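Local coordinates for hyaluronidase (Streptomyces koganeiensis, PDB 4UFQ), which breaks down hyaluronan, the glycosaminoglycan polymer of animal extracellular matrix, as a probably exported bacterial hyaluronidase of the HylP family, at the interface of chains A and B. Numbering follows the deposited sequence. Chains: chain A/B, Hyaluronidase.

Contact 1: the interface of chains A and B. Residues chain A 101-102, 104-107; chain B 82-85, 90.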
ATOM      1  N   ARG A 101     -16.407   0.766  -4.599  1.00 28.38           N
ATOM      2  CA  ARG A 101     -17.583   1.214  -5.334  1.00 30.44           C
ATOM      3  C   ARG A 101     -18.762   1.517  -4.432  1.00 31.56           C
ATOM      4  O   ARG A 101     -18.799   1.085  -3.280  1.00 31.00           O
ATOM      5  CB  ARG A 101     -17.983   0.161  -6.375  1.00 32.18           C
ATOM      6  CG  ARG A 101     -16.996   0.078  -7.503  1.00 31.52           C
ATOM      7  CD  ARG A 101     -17.515  -0.780  -8.639  1.00 33.50           C
ATOM      8  NE  ARG A 101     -16.580  -0.789  -9.759  1.00 54.51           N
ATOM      9  CZ  ARG A 101     -16.688  -1.576 -10.825  1.00 64.74           C
ATOM     10  NH1 ARG A 101     -17.692  -2.439 -10.923  1.00 84.96           N
ATOM     11  NH2 ARG A 101     -15.785  -1.503 -11.793  1.00 59.91           N
ATOM     12  N   VAL A 102     -19.704   2.270  -5.005  1.00 33.34           N
ATOM     13  CA  VAL A 102     -20.998   2.661  -4.415  1.00 36.13           C
ATOM     14  C   VAL A 102     -20.888   3.933  -3.574  1.00 34.93           C
ATOM     15  O   VAL A 102     -20.348   3.914  -2.478  1.00 32.14           O
ATOM     16  CB  VAL A 102     -21.687   1.519  -3.608  1.00 36.14           C
ATOM     17  CG1 VAL A 102     -23.058   1.973  -3.101  1.00 38.30           C
ATOM     18  CG2 VAL A 102     -21.854   0.278  -4.480  1.00 37.62           C
ATOM     19  N   GLY A 104     -21.368   6.688  -1.012  1.00 32.39           N
ATOM     20  CA  GLY A 104     -21.818   6.551   0.363  1.00 40.96           C
ATOM     21  C   GLY A 104     -21.026   5.511   1.130  1.00 30.47           C
ATOM     22  O   GLY A 104     -21.096   5.444   2.349  1.00 30.82           O
ATOM     23  N   THR A 105     -20.262   4.697   0.415  1.00 29.84           N
ATOM     24  CA  THR A 105     -19.448   3.674   1.063  1.00 28.46           C
ATOM     25  C   THR A 105     -18.489   4.256   2.112  1.00 26.26           C
ATOM     26  O   THR A 105     -18.047   5.415   2.016  1.00 25.90           O
ATOM     27  CB  THR A 105     -18.658   2.858   0.026  1.00 29.60           C
ATOM     28  OG1 THR A 105     -17.986   1.786   0.684  1.00 28.26           O
ATOM     29  CG2 THR A 105     -17.625   3.714  -0.698  1.00 26.73           C
ATOM     30  N   ALA A 106     -18.181   3.441   3.119  1.00 28.25           N
ATOM     31  CA  ALA A 106     -17.196   3.803   4.141  1.00 25.10           C
ATOM     32  C   ALA A 106     -16.092   2.744   4.196  1.00 28.48           C
ATOM     33  O   ALA A 106     -15.273   2.722   5.123  1.00 27.65           O
ATOM     34  CB  ALA A 106     -17.873   3.960   5.500  1.00 27.07           C
ATOM     35  N   ALA A 107     -16.076   1.860   3.196  1.00 25.72           N
ATOM     36  CA  ALA A 107     -15.049   0.829   3.091  1.00 24.87           C
ATOM     37  C   ALA A 107     -13.641   1.395   2.968  1.00 23.74           C
ATOM     38  O   ALA A 107     -13.416   2.428   2.341  1.00 23.50           O
ATOM     39  CB  ALA A 107     -15.336  -0.070   1.904  1.00 24.91           C
TER
ATOM     40  N   HIS B  82     -14.677  -3.794  -4.271  1.00 25.77           N
ATOM     41  CA  HIS B  82     -15.595  -3.910  -3.143  1.00 26.56           C
ATOM     42  C   HIS B  82     -16.876  -3.160  -3.480  1.00 27.75           C
ATOM     43  O   HIS B  82     -16.855  -1.940  -3.710  1.00 27.47           O
ATOM     44  CB  HIS B  82     -14.984  -3.372  -1.847  1.00 25.75           C
ATOM     45  CG  HIS B  82     -15.923  -3.434  -0.687  1.00 30.64           C
ATOM     46  ND1 HIS B  82     -16.742  -2.380  -0.345  1.00 27.22           N
ATOM     47  CD2 HIS B  82     -16.214  -4.433   0.180  1.00 28.90           C
ATOM     48  CE1 HIS B  82     -17.481  -2.719   0.695  1.00 30.56           C
ATOM     49  NE2 HIS B  82     -17.185  -3.964   1.031  1.00 28.71           N
ATOM     50  N   ARG B  83     -17.983  -3.897  -3.501  1.00 29.40           N
ATOM     51  CA  ARG B  83     -19.298  -3.331  -3.759  1.00 31.05           C
ATOM     52  C   ARG B  83     -19.878  -2.860  -2.432  1.00 35.74           C
ATOM     53  O   ARG B  83     -20.284  -3.665  -1.589  1.00 33.00           O
ATOM     54  CB  ARG B  83     -20.199  -4.373  -4.449  1.00 33.12           C
ATOM     55  CG  ARG B  83     -19.470  -5.096  -5.585  1.00 34.33           C
ATOM     56  CD  ARG B  83     -20.362  -5.985  -6.436  1.00 38.32           C
ATOM     57  NE  ARG B  83     -21.181  -6.908  -5.658  1.00 37.16           N
ATOM     58  CZ  ARG B  83     -20.814  -8.129  -5.280  1.00 61.99           C
ATOM     59  NH1 ARG B  83     -19.614  -8.603  -5.586  1.00 35.39           N
ATOM     60  NH2 ARG B  83     -21.661  -8.879  -4.585  1.00 40.16           N
ATOM     61  N   GLY B  84     -19.881  -1.545  -2.237  1.00 30.90           N
ATOM     62  CA  GLY B  84     -20.220  -0.965  -0.954  1.00 31.01           C
ATOM     63  C   GLY B  84     -21.687  -0.662  -0.758  1.00 33.08           C
ATOM     64  O   GLY B  84     -22.557  -1.123  -1.509  1.00 34.78           O
ATOM     65  N   TYR B  85     -21.954   0.116   0.283  1.00 33.19           N
ATOM     66  CA  TYR B  85     -23.318   0.399   0.713  1.00 35.27           C
ATOM     67  C   TYR B  85     -23.512   1.901   0.897  1.00 35.33           C
ATOM     68  O   TYR B  85     -22.674   2.585   1.504  1.00 33.91           O
ATOM     69  CB  TYR B  85     -23.623  -0.353   2.015  1.00 37.65           C
ATOM     70  CG  TYR B  85     -23.561  -1.848   1.850  1.00 39.94           C
ATOM     71  CD1 TYR B  85     -22.342  -2.504   1.833  1.00 37.34           C
ATOM     72  CD2 TYR B  85     -24.715  -2.603   1.695  1.00 41.37           C
ATOM     73  CE1 TYR B  85     -22.266  -3.865   1.664  1.00 52.46           C
ATOM     74  CE2 TYR B  85     -24.650  -3.975   1.530  1.00 58.82           C
ATOM     75  CZ  TYR B  85     -23.422  -4.599   1.518  1.00 43.61           C
ATOM     76  OH  TYR B  85     -23.322  -5.957   1.352  1.00 38.87           O
ATOM     77  N   ASP B  90     -20.592  -0.251   5.779  1.00 35.79           N
ATOM     78  CA  ASP B  90     -19.375  -1.021   5.545  1.00 29.66           C
ATOM     79  C   ASP B  90     -18.120  -0.336   6.094  1.00 28.90           C
ATOM     80  O   ASP B  90     -17.021  -0.513   5.571  1.00 27.73           O
ATOM     81  CB  ASP B  90     -19.211  -1.298   4.055  1.00 29.02           C
ATOM     82  CG  ASP B  90     -19.327  -0.055   3.205  1.00 41.59           C
ATOM     83  OD1 ASP B  90     -19.459   1.071   3.750  1.00 29.82           O
ATOM     84  OD2 ASP B  90     -19.269  -0.216   1.971  1.00 29.04           O
TER
HETATM   85  O   HOH W   1     -16.845   0.202  -1.371  1.00 23.50           O
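A:Val102 lies with its branched tip against the backbone of B:Gly84, CG2 standing 3.4 Å from the glycine O. CB and CG1 bear on its C=O, CG2 on O and N. Glycine suits this place, since a side chain on its CA would probably run towards A:Thr105 OG1, A:Arg101 O and the water between them. The B:Gly84 amide gives its hydrogen to A:Arg101 O (N to O 3.0 Å), arriving above the carbonyl plane, while A:Arg101 N binds B:His82 O.

B:Asp90 supplies the polar half. With CG between backbone N and carbonyl carbon (chi1 51°), the side chain is turned across that of A:Thr105, at about a right angle. OD2 takes the threonine hydroxyl OG1 at 2.7 Å. OD1 takes A:Ala106 N at 2.8 Å. Both bonds come on the syn side, tilted out of the carboxylate plane by about a third of a right angle. From the face opposite the threonine, B:Tyr85 N reaches OD2 at 3.2 Å, so two donors grip that oxygen.

A hydroxyl suits position 105 because it also accepts: A:Ala107 N lies 3.2 Å from A:Thr105 OG1. The same hydroxyl meets a water at the edge of the B:His82 ring, ND1 to water 2.8 Å, which also joins A:Arg101 O. A:Ala107 CB packs on that ring, 3.6 Å from B:His82 CE1.

The site lies where A strand 96-101 and B strand 79-83, paired in parallel, run out into loops.

Contact 2: the interface of chains A and B. Residues chain A 99-101; chain B 79, 81-83.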
ATOM      1  N   ASP A  99     -10.858  -0.906  -6.319  1.00 23.76           N
ATOM      2  CA  ASP A  99     -11.967   0.018  -6.536  1.00 24.59           C
ATOM      3  C   ASP A  99     -13.017  -0.149  -5.442  1.00 25.06           C
ATOM      4  O   ASP A  99     -13.625  -1.215  -5.294  1.00 26.09           O
ATOM      5  CB  ASP A  99     -12.603  -0.161  -7.922  1.00 26.21           C
ATOM      6  CG  ASP A  99     -13.591   0.962  -8.267  1.00 30.23           C
ATOM      7  OD1 ASP A  99     -13.658   1.972  -7.523  1.00 27.04           O
ATOM      8  OD2 ASP A  99     -14.302   0.843  -9.294  1.00 33.16           O
ATOM      9  N   LEU A 100     -13.209   0.925  -4.682  1.00 24.45           N
ATOM     10  CA  LEU A 100     -14.211   1.003  -3.627  1.00 24.91           C
ATOM     11  C   LEU A 100     -15.459   1.620  -4.219  1.00 27.69           C
ATOM     12  O   LEU A 100     -15.563   2.839  -4.329  1.00 27.00           O
ATOM     13  CB  LEU A 100     -13.657   1.848  -2.478  1.00 23.38           C
ATOM     14  CG  LEU A 100     -12.325   1.338  -1.920  1.00 24.06           C
ATOM     15  CD1 LEU A 100     -11.777   2.344  -0.897  1.00 26.16           C
ATOM     16  CD2 LEU A 100     -12.431  -0.035  -1.297  1.00 28.56           C
ATOM     17  N   ARG A 101     -16.407   0.766  -4.599  1.00 28.38           N
ATOM     18  CA  ARG A 101     -17.583   1.214  -5.334  1.00 30.44           C
ATOM     19  C   ARG A 101     -18.762   1.517  -4.432  1.00 31.56           C
ATOM     20  O   ARG A 101     -18.799   1.085  -3.280  1.00 31.00           O
ATOM     21  CB  ARG A 101     -17.983   0.161  -6.375  1.00 32.18           C
ATOM     22  CG  ARG A 101     -16.996   0.078  -7.503  1.00 31.52           C
ATOM     23  CD  ARG A 101     -17.515  -0.780  -8.639  1.00 33.50           C
ATOM     24  NE  ARG A 101     -16.580  -0.789  -9.759  1.00 54.51           N
ATOM     25  CZ  ARG A 101     -16.688  -1.576 -10.825  1.00 64.74           C
ATOM     26  NH1 ARG A 101     -17.692  -2.439 -10.923  1.00 84.96           N
ATOM     27  NH2 ARG A 101     -15.785  -1.503 -11.793  1.00 59.91           N
TER
ATOM     28  N   LYS B  79      -7.322  -7.197  -9.884  1.00 23.61           N
ATOM     29  CA  LYS B  79      -8.307  -6.141  -9.731  1.00 23.68           C
ATOM     30  C   LYS B  79      -9.318  -6.545  -8.685  1.00 30.85           C
ATOM     31  O   LYS B  79     -10.044  -7.532  -8.856  1.00 25.81           O
ATOM     32  CB  LYS B  79      -9.002  -5.846 -11.058  1.00 24.78           C
ATOM     33  CG  LYS B  79     -10.181  -4.878 -10.971  1.00 25.78           C
ATOM     34  CD  LYS B  79      -9.728  -3.478 -10.658  1.00 24.76           C
ATOM     35  CE  LYS B  79     -10.909  -2.518 -10.602  1.00 25.59           C
ATOM     36  NZ  LYS B  79     -11.517  -2.327 -11.932  1.00 30.75           N
ATOM     37  N   THR B  81     -12.592  -5.356  -6.560  1.00 25.69           N
ATOM     38  CA  THR B  81     -13.730  -4.469  -6.385  1.00 25.67           C
ATOM     39  C   THR B  81     -14.462  -4.802  -5.104  1.00 26.10           C
ATOM     40  O   THR B  81     -14.818  -5.952  -4.865  1.00 26.93           O
ATOM     41  CB  THR B  81     -14.711  -4.590  -7.560  1.00 33.08           C
ATOM     42  OG1 THR B  81     -14.061  -4.177  -8.765  1.00 32.26           O
ATOM     43  CG2 THR B  81     -15.942  -3.719  -7.342  1.00 32.01           C
ATOM     44  N   HIS B  82     -14.677  -3.794  -4.271  1.00 25.77           N
ATOM     45  CA  HIS B  82     -15.595  -3.910  -3.143  1.00 26.56           C
ATOM     46  C   HIS B  82     -16.876  -3.160  -3.480  1.00 27.75           C
ATOM     47  O   HIS B  82     -16.855  -1.940  -3.710  1.00 27.47           O
ATOM     48  CB  HIS B  82     -14.984  -3.372  -1.847  1.00 25.75           C
ATOM     49  CG  HIS B  82     -15.923  -3.434  -0.687  1.00 30.64           C
ATOM     50  ND1 HIS B  82     -16.742  -2.380  -0.345  1.00 27.22           N
ATOM     51  CD2 HIS B  82     -16.214  -4.433   0.180  1.00 28.90           C
ATOM     52  CE1 HIS B  82     -17.481  -2.719   0.695  1.00 30.56           C
ATOM     53  NE2 HIS B  82     -17.185  -3.964   1.031  1.00 28.71           N
ATOM     54  N   ARG B  83     -17.983  -3.897  -3.501  1.00 29.40           N
ATOM     55  CA  ARG B  83     -19.298  -3.331  -3.759  1.00 31.05           C
ATOM     56  C   ARG B  83     -19.878  -2.860  -2.432  1.00 35.74           C
ATOM     57  O   ARG B  83     -20.284  -3.665  -1.589  1.00 33.00           O
ATOM     58  CB  ARG B  83     -20.199  -4.373  -4.449  1.00 33.12           C
ATOM     59  CG  ARG B  83     -19.470  -5.096  -5.585  1.00 34.33           C
ATOM     60  CD  ARG B  83     -20.362  -5.985  -6.436  1.00 38.32           C
ATOM     61  NE  ARG B  83     -21.181  -6.908  -5.658  1.00 37.16           N
ATOM     62  CZ  ARG B  83     -20.814  -8.129  -5.280  1.00 61.99           C
ATOM     63  NH1 ARG B  83     -19.614  -8.603  -5.586  1.00 35.39           N
ATOM     64  NH2 ARG B  83     -21.661  -8.879  -4.585  1.00 40.16           N
TER
HETATM   65  O   HOH W   2     -16.845   0.202  -1.371  1.00 23.50           O
HETATM   66  O   HOH W   3     -13.221   0.043 -11.828  1.00 41.10           O
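The guanidinium of A:Arg101 turns one face to B:Thr81, whose hydroxyl OG1 stands 4.2 Å above the plane, over its centre, a packing contact. At the edge, in plane, sit A:Asp99 OD2, 2.8 Å from NE, and a water on NH2. The B:His82 ring likewise carries a water at its ND1 edge. The NE bond to the aspartate is a nearly straight salt bridge within chain A (168° at the hydrogen). It helps fix the rotation of the guanidinium, and the extended arginine chain carries the group past the threonine.

Threonine suits its strand position because its two branches do different work. CG2, anti to the backbone N, presses on the arginine methylenes, 3.6 Å from A:Arg101 CD, while OG1 lies over the flat group. The side chains cross obliquely.

Beneath them the strands pair in parallel, with B:His82 N bonded to A:Asp99 O at 3.0 Å, alongside the bond that the histidine O accepts from A:Arg101 N.

B:Lys79 bends at chi2 (70°) and chi4 (-68°) to bring its ammonium to the arginine's water, NZ to water 2.9 Å. That water also binds A:Asp99 OD2, and the carboxylate probably eases the repulsion between the two cationic groups. A lysine is long enough to touch with its alkyl part as well: B:Lys79 CE rests 4.0 Å from A:Asp99 CB.

Contact 3: the interface of chains A and B. Residues chain A 113-116; chain B 99-102.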
ATOM      1  N   THR A 113      -2.284  -5.076   9.712  1.00 21.53           N
ATOM      2  CA  THR A 113      -2.027  -5.135  11.145  1.00 21.73           C
ATOM      3  C   THR A 113      -1.316  -6.432  11.515  1.00 22.31           C
ATOM      4  O   THR A 113      -0.987  -7.237  10.641  1.00 24.34           O
ATOM      5  CB  THR A 113      -3.332  -4.951  11.960  1.00 22.41           C
ATOM      6  OG1 THR A 113      -3.019  -4.693  13.342  1.00 26.64           O
ATOM      7  CG2 THR A 113      -4.244  -6.168  11.839  1.00 26.49           C
ATOM      8  N   ALA A 114      -1.091  -6.631  12.810  1.00 22.95           N
ATOM      9  CA  ALA A 114      -0.341  -7.771  13.321  1.00 23.50           C
ATOM     10  C   ALA A 114      -0.981  -8.134  14.641  1.00 24.52           C
ATOM     11  O   ALA A 114      -0.631  -7.600  15.683  1.00 26.96           O
ATOM     12  CB  ALA A 114       1.114  -7.403  13.495  1.00 26.82           C
ATOM     13  N   THR A 115      -1.937  -9.056  14.586  1.00 25.33           N
ATOM     14  CA  THR A 115      -2.882  -9.249  15.683  1.00 28.17           C
ATOM     15  C   THR A 115      -2.325  -9.952  16.909  1.00 27.93           C
ATOM     16  O   THR A 115      -2.994  -9.990  17.942  1.00 33.93           O
ATOM     17  CB  THR A 115      -4.132 -10.012  15.219  1.00 33.15           C
ATOM     18  OG1 THR A 115      -3.743 -11.242  14.593  1.00 32.37           O
ATOM     19  CG2 THR A 115      -4.942  -9.177  14.249  1.00 32.37           C
ATOM     20  N   ASN A 116      -1.117 -10.507  16.821  1.00 27.39           N
ATOM     21  CA  ASN A 116      -0.517 -11.162  17.993  1.00 30.53           C
ATOM     22  C   ASN A 116       0.538 -10.290  18.660  1.00 28.19           C
ATOM     23  O   ASN A 116       1.135 -10.682  19.666  1.00 33.85           O
ATOM     24  CB  ASN A 116       0.116 -12.503  17.619  1.00 32.15           C
ATOM     25  CG  ASN A 116      -0.887 -13.494  17.099  1.00 40.56           C
ATOM     26  OD1 ASN A 116      -0.729 -14.033  16.007  1.00 31.59           O
ATOM     27  ND2 ASN A 116      -1.931 -13.744  17.880  1.00 40.02           N
TER
ATOM     28  N   ASP B  99      -2.865  -9.554   7.691  1.00 23.76           N
ATOM     29  CA  ASP B  99      -2.557  -9.837   9.090  1.00 24.59           C
ATOM     30  C   ASP B  99      -1.256 -10.628   9.195  1.00 25.06           C
ATOM     31  O   ASP B  99      -1.149 -11.754   8.699  1.00 26.09           O
ATOM     32  CB  ASP B  99      -3.699 -10.587   9.792  1.00 26.21           C
ATOM     33  CG  ASP B  99      -3.506 -10.664  11.313  1.00 30.23           C
ATOM     34  OD1 ASP B  99      -2.591  -9.992  11.851  1.00 27.04           O
ATOM     35  OD2 ASP B  99      -4.278 -11.393  11.980  1.00 33.16           O
ATOM     36  N   LEU B 100      -0.277 -10.009   9.849  1.00 24.45           N
ATOM     37  CA  LEU B 100       1.021 -10.611  10.122  1.00 24.91           C
ATOM     38  C   LEU B 100       0.960 -11.237  11.498  1.00 27.69           C
ATOM     39  O   LEU B 100       1.130 -10.552  12.505  1.00 27.00           O
ATOM     40  CB  LEU B 100       2.098  -9.527  10.045  1.00 23.38           C
ATOM     41  CG  LEU B 100       2.124  -8.774   8.712  1.00 24.06           C
ATOM     42  CD1 LEU B 100       3.116  -7.605   8.801  1.00 26.16           C
ATOM     43  CD2 LEU B 100       2.466  -9.661   7.537  1.00 28.56           C
ATOM     44  N   ARG B 101       0.717 -12.545  11.534  1.00 28.38           N
ATOM     45  CA  ARG B 101       0.467 -13.239  12.792  1.00 30.44           C
ATOM     46  C   ARG B 101       1.719 -13.849  13.387  1.00 31.56           C
ATOM     47  O   ARG B 101       2.721 -14.028  12.694  1.00 31.00           O
ATOM     48  CB  ARG B 101      -0.595 -14.326  12.589  1.00 32.18           C
ATOM     49  CG  ARG B 101      -1.958 -13.746  12.345  1.00 31.52           C
ATOM     50  CD  ARG B 101      -3.035 -14.810  12.388  1.00 33.50           C
ATOM     51  NE  ARG B 101      -4.361 -14.222  12.226  1.00 54.51           N
ATOM     52  CZ  ARG B 101      -5.481 -14.920  12.063  1.00 64.74           C
ATOM     53  NH1 ARG B 101      -5.445 -16.247  12.028  1.00 84.96           N
ATOM     54  NH2 ARG B 101      -6.638 -14.288  11.928  1.00 59.91           N
ATOM     55  N   VAL B 102       1.613 -14.152  14.683  1.00 33.34           N
ATOM     56  CA  VAL B 102       2.624 -14.828  15.516  1.00 36.13           C
ATOM     57  C   VAL B 102       3.629 -13.844  16.115  1.00 34.93           C
ATOM     58  O   VAL B 102       4.489 -13.326  15.420  1.00 32.14           O
ATOM     59  CB  VAL B 102       3.357 -15.994  14.784  1.00 36.14           C
ATOM     60  CG1 VAL B 102       4.326 -16.698  15.737  1.00 38.30           C
ATOM     61  CG2 VAL B 102       2.346 -17.006  14.250  1.00 37.62           C
TER
HETATM   62  O   HOH W   4       1.262 -10.627  15.225  1.00 24.85           O
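A:Thr115 and B:Asp99 meet through paired bonds. The threonine hydroxyl OG1 gives its hydrogen to OD2 at 2.7 Å, and the backbone N of the same residue binds OD1 at 3.0 Å, each oxygen using its syn lone pair. An aspartate suits the place because its two oxygens match the spacing of a hydroxyl and an amide on one residue. The threonine reaches it with OG1 between its own backbone N and carbonyl carbon (chi1 54°), and CG2 packs beside the carboxylate.

A:Asn116 makes the next bond: its amide oxygen OD1 accepts B:Val102 N at 2.7 Å, in the carbonyl plane and on a lone pair. A short side-chain carbonyl here in effect stands in for a backbone one, extending the pairing past the end of the B strand. Further back, B:Leu100 N binds A:Thr113 O at 3.0 Å in a nearly straight bond. A water bridges A:Asn116 N and B:Leu100 O, where no direct bond is made, and lies 2.7 Å from the leucine O. The small A:Ala114 suits the close approach of the chains, its CB lying against that same O.

B:Arg101, which also touches chain A, steadies the aspartate: its NE meets OD2 from above the carboxylate plane, leaving the syn side to the threonine. The base of the arginine side chain passes the amide oxygen, B:Arg101 CB lying 3.4 Å from A:Asn116 OD1.

Contacts 1 and 2 are neighbours, their C-alpha centres about 8 Å apart, and share A:Arg101, B:His82 and B:Arg83; together they run along one parallel strand pair and out into the loops beyond it. Contact 3 lies about 25 Å from each. It uses the same strand, 96-101, but in chain B and against the segment 113-116 of chain A. If the copies are related cyclically, each strand 96-101 would meet the 79-83 strand of one neighbour and the 113-116 segment of the other. Such sharing fits the deposited trimer and the triple-stranded beta-helix known for HylP proteins, in which the chains wind together.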